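Local atomic coordinates of Alr3790 protein (Anabaena sp., PDB entry 3HIX), a protein that is of unknown function but contains a rhodanese-like domain, the fold of sulfurtransferases, and so may handle sulfur. Residues 16-22 with 32-38; 51-57 with 77-83. All blocks are in the same frame, centred on the assembly; numbering follows the deposited sequence.

Contact 1 of 2, residues 16-22 with 32-38; sequences ILDVRDR and GAMAMPI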
loop_
_atom_site.group_PDB
_atom_site.type_symbol
_atom_site.label_atom_id
_atom_site.label_comp_id
_atom_site.label_asym_id
_atom_site.label_seq_id
_atom_site.Cartn_x
_atom_site.Cartn_y
_atom_site.Cartn_z
ATOM N N ILE A 16 -5.439 -3.584 2.493
ATOM C CA ILE A 16 -4.236 -3.507 1.677
ATOM C C ILE A 16 -3.876 -2.043 1.437
ATOM O O ILE A 16 -4.724 -1.244 1.055
ATOM C CB ILE A 16 -4.446 -4.245 0.330
ATOM C CG1 ILE A 16 -4.795 -5.713 0.608
ATOM C CG2 ILE A 16 -3.195 -4.128 -0.532
ATOM C CD1 ILE A 16 -5.084 -6.538 -0.638
ATOM N N LEU A 17 -2.616 -1.698 1.683
ATOM C CA LEU A 17 -2.146 -0.324 1.511
ATOM C C LEU A 17 -1.090 -0.262 0.426
ATOM O O LEU A 17 -0.169 -1.078 0.404
ATOM C CB LEU A 17 -1.553 0.215 2.819
ATOM C CG LEU A 17 -2.431 0.173 4.076
ATOM C CD1 LEU A 17 -1.734 0.944 5.189
ATOM C CD2 LEU A 17 -3.806 0.778 3.802
ATOM N N ASP A 18 -1.240 0.701 -0.479
ATOM C CA ASP A 18 -0.305 0.911 -1.580
ATOM C C ASP A 18 0.480 2.148 -1.138
ATOM O O ASP A 18 -0.084 3.231 -1.053
ATOM C CB ASP A 18 -1.072 1.206 -2.885
ATOM C CG ASP A 18 -0.164 1.274 -4.104
ATOM O OD1 ASP A 18 1.016 1.657 -3.957
ATOM O OD2 ASP A 18 -0.638 0.966 -5.221
ATOM N N VAL A 19 1.765 1.979 -0.841
ATOM C CA VAL A 19 2.602 3.086 -0.369
ATOM C C VAL A 19 3.413 3.773 -1.463
ATOM O O VAL A 19 4.255 4.627 -1.181
ATOM C CB VAL A 19 3.567 2.620 0.754
ATOM C CG1 VAL A 19 2.768 2.174 1.952
ATOM C CG2 VAL A 19 4.475 1.490 0.257
ATOM N N ARG A 20 3.158 3.407 -2.712
ATOM C CA ARG A 20 3.859 4.038 -3.824
ATOM C C ARG A 20 3.295 5.436 -4.060
ATOM O O ARG A 20 2.291 5.826 -3.466
ATOM C CB ARG A 20 3.690 3.209 -5.101
ATOM C CG ARG A 20 4.232 1.787 -4.983
ATOM C CD ARG A 20 3.853 0.958 -6.199
ATOM N NE ARG A 20 2.406 0.933 -6.395
ATOM C CZ ARG A 20 1.809 0.565 -7.526
ATOM N NH1 ARG A 20 2.534 0.177 -8.565
ATOM N NH2 ARG A 20 0.489 0.635 -7.639
ATOM N N ASP A 21 3.955 6.181 -4.938
ATOM C CA ASP A 21 3.532 7.529 -5.295
ATOM C C ASP A 21 2.094 7.438 -5.811
ATOM O O ASP A 21 1.757 6.507 -6.540
ATOM C CB ASP A 21 4.446 8.062 -6.397
ATOM C CG ASP A 21 4.587 9.563 -6.364
ATOM O OD1 ASP A 21 5.099 10.089 -5.356
ATOM O OD2 ASP A 21 4.191 10.213 -7.352
ATOM N N ARG A 22 1.252 8.394 -5.437
ATOM C CA ARG A 22 -0.141 8.387 -5.876
ATOM C C ARG A 22 -0.279 8.331 -7.397
ATOM O O ARG A 22 -1.247 7.768 -7.921
ATOM C CB ARG A 22 -0.879 9.619 -5.337
ATOM C CG ARG A 22 -2.311 9.785 -5.871
ATOM C CD ARG A 22 -3.157 8.538 -5.628
ATOM N NE ARG A 22 -4.407 8.549 -6.383
ATOM C CZ ARG A 22 -5.590 8.895 -5.886
ATOM N NH1 ARG A 22 -5.699 9.266 -4.617
ATOM N NH2 ARG A 22 -6.667 8.856 -6.660
ATOM N N GLY A 32 -9.123 -2.616 -4.455
ATOM C CA GLY A 32 -9.483 -2.395 -3.067
ATOM C C GLY A 32 -8.388 -1.836 -2.173
ATOM O O GLY A 32 -8.643 -1.512 -1.010
ATOM N N ALA A 33 -7.171 -1.722 -2.690
ATOM C CA ALA A 33 -6.077 -1.193 -1.882
ATOM C C ALA A 33 -6.255 0.303 -1.697
ATOM O O ALA A 33 -6.777 0.986 -2.576
ATOM C CB ALA A 33 -4.739 -1.479 -2.552
HETATM N N MSE A 34 -5.820 0.810 -0.549
HETATM C CA MSE A 34 -5.918 2.234 -0.252
HETATM C C MSE A 34 -4.621 2.950 -0.598
HETATM O O MSE A 34 -3.529 2.415 -0.380
HETATM C CB MSE A 34 -6.200 2.448 1.230
HETATM C CG MSE A 34 -7.365 1.660 1.773
HETATM SE SE MSE A 34 -7.540 2.031 3.663
HETATM C CE MSE A 34 -8.162 3.852 3.528
ATOM N N ALA A 35 -4.746 4.160 -1.131
ATOM C CA ALA A 35 -3.587 4.968 -1.484
ATOM C C ALA A 35 -3.017 5.637 -0.233
ATOM O O ALA A 35 -3.653 6.493 0.372
ATOM C CB ALA A 35 -3.974 6.030 -2.491
HETATM N N MSE A 36 -1.813 5.246 0.150
HETATM C CA MSE A 36 -1.181 5.846 1.314
HETATM C C MSE A 36 0.312 5.957 1.082
HETATM O O MSE A 36 1.093 5.184 1.612
HETATM C CB MSE A 36 -1.481 5.027 2.573
HETATM C CG MSE A 36 -2.869 5.341 3.188
HETATM SE SE MSE A 36 -3.064 4.628 4.992
HETATM C CE MSE A 36 -4.967 4.835 5.208
ATOM N N PRO A 37 0.723 6.924 0.254
ATOM C CA PRO A 37 2.130 7.159 -0.070
ATOM C C PRO A 37 2.987 7.293 1.195
ATOM O O PRO A 37 2.540 7.844 2.202
ATOM C CB PRO A 37 2.077 8.450 -0.883
ATOM C CG PRO A 37 0.745 8.351 -1.571
ATOM C CD PRO A 37 -0.144 7.883 -0.452
ATOM N N ILE A 38 4.216 6.788 1.121
ATOM C CA ILE A 38 5.163 6.809 2.235
ATOM C C ILE A 38 5.165 8.082 3.078
ATOM O O ILE A 38 5.070 8.022 4.303
ATOM C CB ILE A 38 6.613 6.561 1.725
ATOM C CG1 ILE A 38 6.876 5.059 1.592
ATOM C CG2 ILE A 38 7.624 7.186 2.678
ATOM C CD1 ILE A 38 7.041 4.337 2.926
HETATM O O HOH W 1 -7.925 -3.133 1.243
#

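Contact 2 of 2, residues 51-57 with 77-83; sequences KSRDIYV and FEHVSEL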
loop_
_atom_site.group_PDB
_atom_site.type_symbol
_atom_site.label_atom_id
_atom_site.label_comp_id
_atom_site.label_asym_id
_atom_site.label_seq_id
_atom_site.Cartn_x
_atom_site.Cartn_y
_atom_site.Cartn_z
ATOM N N LYS A 51 -5.258 0.164 15.224
ATOM C CA LYS A 51 -3.987 -0.536 15.333
ATOM C C LYS A 51 -4.060 -2.056 15.452
ATOM O O LYS A 51 -3.041 -2.738 15.324
ATOM C CB LYS A 51 -3.197 0.064 16.496
ATOM C CG LYS A 51 -2.883 1.542 16.282
ATOM C CD LYS A 51 -2.380 2.199 17.552
ATOM C CE LYS A 51 -2.253 3.699 17.384
ATOM N NZ LYS A 51 -1.248 4.041 16.355
ATOM N N SER A 52 -5.253 -2.590 15.690
ATOM C CA SER A 52 -5.418 -4.035 15.805
ATOM C C SER A 52 -5.747 -4.668 14.455
ATOM O O SER A 52 -5.765 -5.893 14.321
ATOM C CB SER A 52 -6.533 -4.353 16.798
ATOM O OG SER A 52 -7.730 -3.692 16.423
ATOM N N ARG A 53 -6.001 -3.827 13.458
ATOM C CA ARG A 53 -6.348 -4.295 12.118
ATOM C C ARG A 53 -5.202 -4.935 11.336
ATOM O O ARG A 53 -4.089 -4.419 11.312
ATOM C CB ARG A 53 -6.925 -3.132 11.297
ATOM C CG ARG A 53 -7.034 -3.417 9.799
ATOM C CD ARG A 53 -7.844 -2.357 9.071
ATOM N NE ARG A 53 -9.212 -2.284 9.579
ATOM C CZ ARG A 53 -10.197 -1.609 8.993
ATOM N NH1 ARG A 53 -9.977 -0.940 7.869
ATOM N NH2 ARG A 53 -11.407 -1.605 9.534
ATOM N N ASP A 54 -5.492 -6.068 10.697
ATOM C CA ASP A 54 -4.512 -6.766 9.870
ATOM C C ASP A 54 -4.269 -5.900 8.650
ATOM O O ASP A 54 -5.190 -5.646 7.875
ATOM C CB ASP A 54 -5.044 -8.116 9.397
ATOM C CG ASP A 54 -4.710 -9.235 10.343
ATOM O OD1 ASP A 54 -5.259 -9.248 11.461
ATOM O OD2 ASP A 54 -3.895 -10.098 9.964
ATOM N N ILE A 55 -3.028 -5.465 8.472
ATOM C CA ILE A 55 -2.679 -4.608 7.349
ATOM C C ILE A 55 -1.621 -5.245 6.467
ATOM O O ILE A 55 -0.646 -5.818 6.949
ATOM C CB ILE A 55 -2.166 -3.241 7.852
ATOM C CG1 ILE A 55 -3.263 -2.565 8.676
ATOM C CG2 ILE A 55 -1.773 -2.357 6.680
ATOM C CD1 ILE A 55 -2.811 -1.328 9.411
ATOM N N TYR A 56 -1.829 -5.150 5.163
ATOM C CA TYR A 56 -0.896 -5.707 4.209
ATOM C C TYR A 56 -0.447 -4.560 3.323
ATOM O O TYR A 56 -1.263 -3.836 2.750
ATOM C CB TYR A 56 -1.578 -6.834 3.441
ATOM C CG TYR A 56 -1.825 -8.019 4.348
ATOM C CD1 TYR A 56 -0.981 -9.130 4.324
ATOM C CD2 TYR A 56 -2.832 -7.979 5.315
ATOM C CE1 TYR A 56 -1.130 -10.170 5.247
ATOM C CE2 TYR A 56 -2.986 -9.007 6.244
ATOM C CZ TYR A 56 -2.131 -10.097 6.207
ATOM O OH TYR A 56 -2.257 -11.097 7.147
ATOM N N VAL A 57 0.863 -4.374 3.250
ATOM C CA VAL A 57 1.412 -3.279 2.477
ATOM C C VAL A 57 2.320 -3.704 1.344
ATOM O O VAL A 57 2.982 -4.745 1.405
ATOM C CB VAL A 57 2.224 -2.325 3.382
ATOM C CG1 VAL A 57 1.422 -1.955 4.612
ATOM C CG2 VAL A 57 3.514 -2.981 3.784
ATOM N N PHE A 77 1.056 -0.166 15.131
ATOM C CA PHE A 77 0.178 -1.129 14.466
ATOM C C PHE A 77 0.676 -2.537 14.782
ATOM O O PHE A 77 1.822 -2.890 14.494
ATOM C CB PHE A 77 0.131 -0.860 12.964
ATOM C CG PHE A 77 -0.757 0.298 12.597
ATOM C CD1 PHE A 77 -2.120 0.104 12.360
ATOM C CD2 PHE A 77 -0.251 1.593 12.568
ATOM C CE1 PHE A 77 -2.968 1.196 12.103
ATOM C CE2 PHE A 77 -1.085 2.686 12.316
ATOM C CZ PHE A 77 -2.448 2.486 12.085
ATOM N N GLU A 78 -0.198 -3.324 15.401
ATOM C CA GLU A 78 0.123 -4.681 15.838
ATOM C C GLU A 78 0.313 -5.744 14.757
ATOM O O GLU A 78 1.078 -6.685 14.955
ATOM C CB GLU A 78 -0.941 -5.150 16.851
ATOM C CG GLU A 78 -0.824 -6.607 17.288
ATOM C CD GLU A 78 -1.933 -7.040 18.249
ATOM O OE1 GLU A 78 -3.019 -6.420 18.244
ATOM O OE2 GLU A 78 -1.723 -8.016 19.000
ATOM N N HIS A 79 -0.366 -5.605 13.621
ATOM C CA HIS A 79 -0.245 -6.598 12.551
ATOM C C HIS A 79 -0.034 -5.999 11.165
ATOM O O HIS A 79 -0.990 -5.679 10.453
ATOM C CB HIS A 79 -1.485 -7.487 12.553
ATOM C CG HIS A 79 -1.687 -8.216 13.844
ATOM N ND1 HIS A 79 -2.902 -8.269 14.491
ATOM C CD2 HIS A 79 -0.814 -8.891 14.629
ATOM C CE1 HIS A 79 -2.769 -8.942 15.619
ATOM N NE2 HIS A 79 -1.512 -9.330 15.727
ATOM N N VAL A 80 1.234 -5.860 10.788
ATOM C CA VAL A 80 1.600 -5.296 9.501
ATOM C C VAL A 80 2.504 -6.279 8.797
ATOM O O VAL A 80 3.533 -6.679 9.335
ATOM C CB VAL A 80 2.360 -3.964 9.670
ATOM C CG1 VAL A 80 2.568 -3.294 8.306
ATOM C CG2 VAL A 80 1.588 -3.041 10.613
ATOM N N SER A 81 2.113 -6.687 7.599
ATOM C CA SER A 81 2.920 -7.629 6.841
ATOM C C SER A 81 3.139 -7.119 5.431
ATOM O O SER A 81 2.403 -6.262 4.941
ATOM C CB SER A 81 2.255 -9.006 6.824
ATOM O OG SER A 81 0.885 -8.889 6.516
ATOM N N GLU A 82 4.172 -7.653 4.796
ATOM C CA GLU A 82 4.563 -7.269 3.454
ATOM C C GLU A 82 3.984 -8.202 2.388
ATOM O O GLU A 82 3.855 -9.407 2.608
ATOM C CB GLU A 82 6.095 -7.297 3.378
ATOM C CG GLU A 82 6.758 -6.546 4.532
ATOM C CD GLU A 82 7.955 -7.269 5.124
ATOM O OE1 GLU A 82 9.097 -6.981 4.707
ATOM O OE2 GLU A 82 7.748 -8.129 6.009
ATOM N N LEU A 83 3.601 -7.637 1.248
ATOM C CA LEU A 83 3.138 -8.451 0.134
ATOM C C LEU A 83 4.367 -8.507 -0.759
ATOM O O LEU A 83 4.609 -7.596 -1.555
ATOM C CB LEU A 83 1.979 -7.794 -0.616
ATOM C CG LEU A 83 0.599 -7.826 0.044
ATOM C CD1 LEU A 83 -0.381 -7.113 -0.870
ATOM C CD2 LEU A 83 0.142 -9.275 0.294
HETATM O O HOH W 2 -1.958 -3.661 12.771
HETATM O O HOH W 3 -0.823 -8.259 8.716
#

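Contact 1 of 2, residues 16-22 with 32-38
In the parallel sheet of the rhodanese-like domain, residues 16-22 and 32-38 form the pairing of strand 15-18 with the edge strand 34-35. Three short backbone hydrogen bonds zip them together: Met34 N to Ile16 O (2.8 Å), Asp18 N to Met34 O (2.9 Å) and Met36 N to Asp18 O (2.9 Å). Beyond the strand ends a longer one, Ile38 N to Val19 O at 3.2 Å, keeps the two chains together. At the start, water 1 bridges Ile16 N (2.8 Å) and Gly32 O (2.9 Å); the backbone angles of Gly32 would jam a CB against the preceding carbonyl. Side chains alternate between the faces. Leu17 packs its CD2 on Met34 CB (3.9 Å) and its CD1 on the selenium of Met36 (SE, 3.9 Å), both methionines being selenomethionine. Asp18, on the other face, closes an Asx turn by accepting Arg20 N at OD1 (3.0 Å). The Arg20 guanidinium grips the same carboxylate through NE to Asp18 OD1 (2.9 Å) and NH2 to Asp18 OD2 (2.7 Å), a two-pronged salt bridge just past the end of strand 15-18. Arg20 also reaches Gly28 O. On its other side strand 15-18 pairs with 55-58, while helix 41-48 meets Val19, Met36 and Pro37 and helix 62-74 covers Val19 and Ile38.

Contact 2 of 2, residues 51-57 with 77-83
Residues 77-83 enter strand 80-82, the last strand of a beta-alpha-beta unit whose first strand, 55-58, lies alongside in parallel; helix 62-74 makes the crossover. Phe77 comes first, its ring face under Lys51 CG in a CH-pi contact (4.2 Å from CG to the ring centroid) and its CD1 against Ile55 CD1 at 3.4 Å, while Lys51 NZ bonds to Ala75 O. Glu78 N then donates to Lys51 O (2.9 Å). At His79 the amide is linked to the other chain through water: water 2 accepts from His79 N (2.7 Å) and donates to Lys51 O (2.9 Å) and Arg53 O (2.7 Å), filling the gap. The His79 carbonyl accepts directly from Ile55 N (2.9 Å). Val80 sits beside Ile55, and its CG1 touches Val57 CG1 (4.1 Å) on the face covered by helix 62-74, where Val57 meets Val69 and Leu72. Ser81 uses both backbone groups, N to Ile55 O and O to Val57 N, each 3.0 Å. Glu82 lies beside Val57 and turns its side chain to Ser66 and Val69 of that helix. Leu83 closes the pairing: its N donates to Val57 O at 3.0 Å, and its CG lies 4.2 Å from Tyr56 CB.

How the contacts relate
Both contacts are parallel pairings in one parallel sheet, whose strands run in the order 34-35, 15-18, 55-58, 80-82: contact 1 joins the first two strands, contact 2 the last two. The central strands fuse them, through a probable hydrogen bond from Leu17 N to Tyr56 O (2.7 Å) and packing of Leu17 CD1 on Ile55 CG2 (3.6 Å). Contact 1 lies nearer the middle of the chain, its centre about 4 Å from the chain centre against about 11 Å for contact 2, and has more buried residues. It carries an internal salt bridge at the strand's C-terminal end; contact 2 instead combines a CH-pi contact with a water-filled approach at its exposed start.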